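PDB 1XG2: pectinesterase inhibitor from Actinidia chinensis, which inhibits pectin methylesterase by forming a protein-protein complex with it and may take part in the regulation of fruit ripening. Local coordinates for the interface of chains B and A. Sequence-based numbering; all coordinates share one arbitrary frame. Chains: chain A, Pectinesterase inhibitor; chain B, Pectinesterase 1.

The inhibitor's helix 98-118 runs through all three contacts, supplying A:Asn99, A:Ser100, A:Ile103 and A:Tyr104 in contact 1, A:Asn102 and A:Phe109 in contact 2 and A:Thr114 in contact 3. Contact 2 extends the grip to helix 127-149, contact 3 to helix 66-95. By C-alpha centres, contacts 1 and 2 lie about 12 Å apart, contacts 1 and 3 about 18 Å, and contacts 2 and 3 about 21 Å. The centre of contact 3 is about 10 Å from B:Asp132 and that of contact 1 about 21 Å, which suggests that contact 3 brings the four-helix bundle towards the catalytic cleft while contact 1 holds it farther away.

Contact 1: the interface of chains B and A. Residues chain B 118, 139-140, 160, 192, 299; chain A 99-100, 103-104.
A:Ser100 and A:Tyr104 bring their hydroxyls to a charged pair of the esterase, B:Arg140 and B:Asp118. Among the polar contacts, A:Tyr104 OH donates to the carboxylate oxygen B:Asp118 OD2 at 2.7 Å, arriving from above the carboxylate plane, with ring and carboxylate planes nearly perpendicular (83°). The guanidinium NH2 of B:Arg140 donates to A:Ser100 OG at 2.8 Å, with the hydroxyl tilted somewhat out of the guanidinium plane; NH1 adds a weak bond to the same hydroxyl.

The ionic part lies within the esterase. B:Arg140 grips B:Asp118 side-on, NE to OD1 and NH2 to OD2, both in the guanidinium plane and on syn lone pairs; the NH2 to OD2 salt bridge measures 2.9 Å. At another edge, B:Arg140 NH1 donates to the amide oxygen B:Gln299 OE1 at 3.0 Å. These in-plane bonds fix the rotation of the guanidinium.

Apolar packing centres on A:Ile103. Its CG1 lies against B:Arg140 CD, its CD1 reaches B:Ala160 CB at 3.8 Å, and its CG2, anti to the backbone N, meets B:Gln139 CA at 3.7 Å. The amides of B:Gln299 and A:Asn99 stack with planes 19° apart. Water 1 links B:Gln139 N to A:Ile103 O.

Together these contacts dock the start of helix 98-118 on the esterase and so help hold the inhibitor on its target; the centre of the contact is about 21 Å from B:Asp132.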
# COMPACT_ATOMS: atom_id res chain seq x y z
N ASP B 118 -2.84 -3.09 -8.47
CA ASP B 118 -2.72 -1.88 -9.26
C ASP B 118 -4.04 -1.52 -9.94
O ASP B 118 -4.79 -2.41 -10.35
CB ASP B 118 -1.63 -2.05 -10.29
CG ASP B 118 -1.28 -0.76 -10.99
OD1 ASP B 118 -1.09 0.26 -10.30
OD2 ASP B 118 -1.15 -0.67 -12.22
N GLN B 139 1.27 -0.47 -5.25
CA GLN B 139 0.56 -0.20 -6.50
C GLN B 139 -0.36 1.01 -6.37
O GLN B 139 -0.38 1.69 -5.33
CB GLN B 139 -0.20 -1.43 -7.05
CG GLN B 139 0.55 -2.76 -7.02
CD GLN B 139 1.65 -2.89 -8.07
OE1 GLN B 139 2.18 -1.89 -8.55
NE2 GLN B 139 2.02 -4.12 -8.40
N ARG B 140 -1.08 1.33 -7.45
CA ARG B 140 -1.91 2.53 -7.51
C ARG B 140 -3.34 2.21 -7.10
O ARG B 140 -3.97 1.31 -7.65
CB ARG B 140 -1.90 3.15 -8.90
CG ARG B 140 -0.57 3.79 -9.27
CD ARG B 140 -0.41 4.10 -10.76
NE ARG B 140 -0.39 2.89 -11.57
CZ ARG B 140 0.05 2.81 -12.84
NH1 ARG B 140 0.51 3.88 -13.48
NH2 ARG B 140 0.03 1.65 -13.46
N ALA B 160 0.91 4.03 -4.12
CA ALA B 160 0.59 5.37 -4.59
C ALA B 160 -0.93 5.42 -4.50
O ALA B 160 -1.63 4.72 -5.24
CB ALA B 160 1.06 5.58 -5.99
N ALA B 192 7.94 6.32 -6.67
CA ALA B 192 6.88 7.32 -6.91
C ALA B 192 5.59 6.94 -6.16
O ALA B 192 4.51 6.76 -6.74
CB ALA B 192 6.61 7.49 -8.37
N GLN B 299 -1.91 8.50 -11.94
CA GLN B 299 -2.24 8.49 -13.37
C GLN B 299 -3.69 8.08 -13.60
O GLN B 299 -3.99 7.30 -14.50
CB GLN B 299 -1.29 7.54 -14.12
CG GLN B 299 0.14 8.05 -14.13
CD GLN B 299 0.86 7.78 -12.83
OE1 GLN B 299 0.84 6.66 -12.36
NE2 GLN B 299 1.47 8.81 -12.26
N ASN A 99 5.80 5.64 -15.86
CA ASN A 99 5.09 5.80 -14.59
C ASN A 99 4.71 4.43 -14.05
O ASN A 99 4.97 4.14 -12.89
CB ASN A 99 3.88 6.71 -14.75
CG ASN A 99 4.26 8.16 -14.94
OD1 ASN A 99 5.21 8.64 -14.33
ND2 ASN A 99 3.51 8.88 -15.80
N SER A 100 4.17 3.55 -14.90
CA SER A 100 3.84 2.21 -14.46
C SER A 100 5.09 1.42 -14.12
O SER A 100 5.09 0.65 -13.18
CB SER A 100 3.01 1.45 -15.51
OG SER A 100 1.75 2.07 -15.69
N ILE A 103 6.07 2.34 -10.52
CA ILE A 103 5.13 1.73 -9.58
C ILE A 103 5.37 0.22 -9.40
O ILE A 103 5.38 -0.27 -8.26
CB ILE A 103 3.68 1.98 -10.07
CG1 ILE A 103 3.35 3.48 -10.06
CG2 ILE A 103 2.67 1.18 -9.23
CD1 ILE A 103 3.36 4.13 -8.71
N TYR A 104 5.59 -0.50 -10.49
CA TYR A 104 5.76 -1.94 -10.40
C TYR A 104 7.13 -2.31 -9.82
O TYR A 104 7.22 -3.24 -9.03
CB TYR A 104 5.51 -2.64 -11.73
CG TYR A 104 4.04 -2.80 -12.02
CD1 TYR A 104 3.23 -1.68 -12.19
CD2 TYR A 104 3.43 -4.06 -12.09
CE1 TYR A 104 1.88 -1.80 -12.47
CE2 TYR A 104 2.04 -4.19 -12.38
CZ TYR A 104 1.29 -3.04 -12.57
OH TYR A 104 -0.06 -3.10 -12.83
O HOH W 1 3.94 0.32 -5.91

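Contact 2: the interface of chains B and A. Residues chain B 188, 190-191; chain A 12, 102, 109, 141, 144-145, 148.
B:Asn190, which buries 93 Å², presents its backbone carbonyl to two inhibitor amides from different helices. A:Asn102 ND2 donates to B:Asn190 O at 2.9 Å, approaching nearly along the C=O axis (165°), and A:Asn148 ND2 donates at 3.1 Å on a lone pair in the carbonyl plane. Each amide keeps the oxygen close to its own plane. For A:Asn102, CG anti to the backbone N (chi1 -173°) carries the amide to the carbonyl; a weak bond to A:Asn148 OD1 links the two donors. The side chain of B:Asn190 lies over helix 127-149, its CB 3.8 Å from A:Leu144 CB and its CG against A:Val145 CG2. Water 3 joins B:Asn190 ND2 to the backbone A:Lys12 O.

B:Asp188, with 27 Å² hidden, faces A:Asp141. Their OD2 and OD1 atoms are modelled very close together, a doubtful pair. Water 2 also touches both carboxylates and B:Asn190 OD1. Within the loop, B:Asn190 N donates to B:Asp188 OD1 at 3.0 Å from above the carboxylate plane, tying the two residues together.

A:Leu144, burying 24 Å², puts CD1 against B:Gln191 CG at 3.7 Å. The esterase loop thus lies across neighbouring helices 98-118 and 127-149 of the four-helix bundle, with the short 3-10 helix 10-12 at one margin.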
# COMPACT_ATOMS: atom_id res chain seq x y z
N ASP B 188 12.44 4.68 0.02
CA ASP B 188 13.40 4.99 -1.02
C ASP B 188 12.84 6.16 -1.84
O ASP B 188 11.72 6.10 -2.31
CB ASP B 188 13.57 3.70 -1.83
CG ASP B 188 14.48 3.82 -3.03
OD1 ASP B 188 14.87 4.91 -3.48
OD2 ASP B 188 14.84 2.77 -3.62
N ASN B 190 13.45 7.19 -4.76
CA ASN B 190 13.25 6.92 -6.17
C ASN B 190 11.88 6.29 -6.44
O ASN B 190 11.47 6.16 -7.60
CB ASN B 190 14.36 6.00 -6.72
CG ASN B 190 15.77 6.53 -6.44
OD1 ASN B 190 16.63 5.80 -5.92
ND2 ASN B 190 16.01 7.77 -6.80
N GLN B 191 11.17 5.89 -5.39
CA GLN B 191 9.84 5.32 -5.50
C GLN B 191 8.79 6.43 -5.65
O GLN B 191 8.74 7.36 -4.85
CB GLN B 191 9.50 4.46 -4.26
CG GLN B 191 10.33 3.19 -4.07
CD GLN B 191 9.94 2.44 -2.79
OE1 GLN B 191 10.05 2.97 -1.67
NE2 GLN B 191 9.48 1.21 -2.95
N LYS A 12 23.05 7.29 -7.91
CA LYS A 12 21.71 7.55 -7.38
C LYS A 12 21.07 6.34 -6.70
O LYS A 12 20.00 6.47 -6.11
CB LYS A 12 20.78 8.03 -8.51
CG LYS A 12 21.02 9.46 -8.98
CD LYS A 12 20.17 9.77 -10.21
CE LYS A 12 20.58 11.08 -10.87
NZ LYS A 12 21.83 10.96 -11.69
N ASN A 102 7.83 2.55 -12.79
CA ASN A 102 8.25 2.93 -11.43
C ASN A 102 7.38 2.23 -10.37
O ASN A 102 7.90 1.56 -9.48
CB ASN A 102 8.23 4.45 -11.25
CG ASN A 102 8.82 4.86 -9.93
OD1 ASN A 102 8.28 4.56 -8.85
ND2 ASN A 102 9.92 5.58 -10.01
N PHE A 109 10.37 -4.03 -5.04
CA PHE A 109 11.23 -3.59 -3.94
C PHE A 109 10.59 -3.88 -2.59
O PHE A 109 11.24 -4.38 -1.68
CB PHE A 109 11.49 -2.08 -4.10
CG PHE A 109 12.38 -1.48 -3.05
CD1 PHE A 109 13.66 -1.08 -3.36
CD2 PHE A 109 11.92 -1.29 -1.75
CE1 PHE A 109 14.48 -0.52 -2.38
CE2 PHE A 109 12.73 -0.73 -0.78
CZ PHE A 109 14.01 -0.34 -1.10
N ASP A 141 16.24 -0.94 -7.02
CA ASP A 141 16.57 0.48 -7.01
C ASP A 141 17.27 0.91 -8.31
O ASP A 141 17.08 2.04 -8.76
CB ASP A 141 17.42 0.81 -5.80
CG ASP A 141 17.37 2.26 -5.44
OD1 ASP A 141 16.28 2.88 -5.53
OD2 ASP A 141 18.35 2.87 -5.02
N LEU A 144 14.42 1.49 -10.54
CA LEU A 144 13.72 2.72 -10.18
C LEU A 144 14.47 3.95 -10.69
O LEU A 144 13.87 4.88 -11.22
CB LEU A 144 13.53 2.81 -8.66
CG LEU A 144 12.56 1.79 -8.06
CD1 LEU A 144 12.67 1.74 -6.54
CD2 LEU A 144 11.12 2.15 -8.46
N VAL A 145 15.80 3.96 -10.55
CA VAL A 145 16.59 5.11 -10.97
C VAL A 145 16.47 5.29 -12.49
O VAL A 145 16.28 6.40 -13.00
CB VAL A 145 18.06 4.96 -10.54
CG1 VAL A 145 18.96 5.99 -11.27
CG2 VAL A 145 18.18 5.14 -9.05
N ASN A 148 13.23 6.84 -13.58
CA ASN A 148 13.15 8.28 -13.37
C ASN A 148 14.01 9.08 -14.35
O ASN A 148 13.72 10.23 -14.61
CB ASN A 148 13.48 8.67 -11.93
CG ASN A 148 12.53 8.06 -10.90
OD1 ASN A 148 11.36 7.77 -11.21
ND2 ASN A 148 13.01 7.86 -9.69
O HOH W 2 18.16 5.06 -3.28
O HOH W 3 18.31 8.72 -5.66

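Contact 3: the interface of chains B and A. Residues chain B 78, 80-81, 135, 137; chain A 74, 77-78, 114.
B:Phe80 and A:Asn78 meet tip to tip where the pectinesterase beta-helix receives the four-helix bundle of a PMEI-family inhibitor. This is the tightly packed part: A:Asn78 ND2 lies 3.4 Å above the plane of the B:Phe80 ring, over its centre, with amide and ring planes 50° apart. The same amide donates to A:Thr74 O at 2.8 Å, which fixes its rotation over the ring. CG of B:Phe80 is anti to the backbone N (chi1 -177°), presenting one ring face to the inhibitor, with two methyls beside the amide on that same side, towards opposite rims: A:Thr74 CG2 lies 3.6 Å from B:Phe80 CB and A:Thr114 CG2 3.7 Å from B:Phe80 CD2. An alanine in place of B:Phe80 would probably open a gap beneath the two methyls and leave the A:Asn78 amide without the ring face it lies over.

Hydroxyl bonds flank the ring. B:Thr78 OG1 and A:Thr74 OG1 are hydrogen-bonded tip to tip at 2.7 Å, while B:Arg81 N donates to B:Thr78 OG1. On the other flank, B:His137 NE2 and A:Thr114 OG1 are bonded at 2.9 Å, somewhat bent (138° at H).

The looser side is a long salt bridge, B:Arg81 NE 3.8 Å from A:Glu77 OE1, its planes steeply inclined.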
# COMPACT_ATOMS: atom_id res chain seq x y z
N THR B 78 1.52 -12.64 10.86
CA THR B 78 2.19 -11.43 10.40
C THR B 78 1.11 -10.40 10.09
O THR B 78 -0.05 -10.75 9.83
CB THR B 78 3.04 -11.64 9.15
OG1 THR B 78 2.20 -11.99 8.04
CG2 THR B 78 4.00 -12.83 9.30
N PHE B 80 1.01 -8.66 7.38
CA PHE B 80 0.67 -8.88 5.98
C PHE B 80 -0.43 -9.92 5.83
O PHE B 80 -1.36 -9.73 5.06
CB PHE B 80 1.94 -9.26 5.19
CG PHE B 80 1.74 -9.45 3.71
CD1 PHE B 80 1.52 -10.70 3.18
CD2 PHE B 80 1.83 -8.37 2.85
CE1 PHE B 80 1.36 -10.88 1.80
CE2 PHE B 80 1.68 -8.53 1.47
CZ PHE B 80 1.44 -9.78 0.95
N ARG B 81 -0.34 -11.02 6.58
CA ARG B 81 -1.29 -12.13 6.46
C ARG B 81 -2.47 -12.05 7.45
O ARG B 81 -3.27 -12.98 7.53
CB ARG B 81 -0.56 -13.48 6.64
CG ARG B 81 0.23 -13.93 5.45
CD ARG B 81 0.87 -15.32 5.66
NE ARG B 81 -0.13 -16.38 5.49
CZ ARG B 81 -0.06 -17.61 6.00
NH1 ARG B 81 0.98 -18.00 6.74
NH2 ARG B 81 -1.05 -18.47 5.78
N TYR B 135 -4.13 -1.62 5.04
CA TYR B 135 -2.81 -1.83 4.49
C TYR B 135 -2.85 -1.57 2.99
O TYR B 135 -3.06 -2.49 2.19
CB TYR B 135 -2.38 -3.29 4.76
CG TYR B 135 -0.89 -3.58 4.76
CD1 TYR B 135 0.04 -2.69 4.27
CD2 TYR B 135 -0.43 -4.79 5.29
CE1 TYR B 135 1.41 -2.98 4.29
CE2 TYR B 135 0.91 -5.09 5.32
CZ TYR B 135 1.83 -4.20 4.82
OH TYR B 135 3.16 -4.54 4.87
N HIS B 137 -0.83 -1.37 0.54
CA HIS B 137 0.51 -1.96 0.53
C HIS B 137 1.39 -1.42 -0.60
O HIS B 137 2.51 -0.97 -0.37
CB HIS B 137 0.38 -3.49 0.44
CG HIS B 137 1.70 -4.21 0.40
ND1 HIS B 137 2.51 -4.20 -0.71
CD2 HIS B 137 2.33 -4.96 1.32
CE1 HIS B 137 3.61 -4.89 -0.46
NE2 HIS B 137 3.53 -5.36 0.77
N THR A 74 4.74 -15.55 4.45
CA THR A 74 4.53 -14.15 4.08
C THR A 74 5.62 -13.72 3.09
O THR A 74 5.35 -13.10 2.06
CB THR A 74 4.55 -13.29 5.36
OG1 THR A 74 3.35 -13.52 6.10
CG2 THR A 74 4.55 -11.80 5.06
N GLU A 77 4.90 -15.24 -0.33
CA GLU A 77 3.81 -14.55 -1.05
C GLU A 77 4.29 -13.22 -1.64
O GLU A 77 3.98 -12.88 -2.78
CB GLU A 77 2.61 -14.33 -0.13
CG GLU A 77 1.89 -15.63 0.20
CD GLU A 77 0.82 -15.51 1.28
OE1 GLU A 77 0.28 -16.57 1.71
OE2 GLU A 77 0.50 -14.38 1.71
N ASN A 78 5.09 -12.49 -0.87
CA ASN A 78 5.65 -11.22 -1.31
C ASN A 78 6.62 -11.38 -2.46
O ASN A 78 6.60 -10.58 -3.40
CB ASN A 78 6.33 -10.51 -0.15
CG ASN A 78 5.34 -9.72 0.68
OD1 ASN A 78 5.04 -8.56 0.38
ND2 ASN A 78 4.85 -10.34 1.74
N THR A 114 8.81 -6.08 2.88
CA THR A 114 7.72 -6.65 3.66
C THR A 114 8.18 -7.95 4.34
O THR A 114 7.80 -8.23 5.46
CB THR A 114 6.52 -6.91 2.76
OG1 THR A 114 6.06 -5.67 2.20
CG2 THR A 114 5.35 -7.44 3.56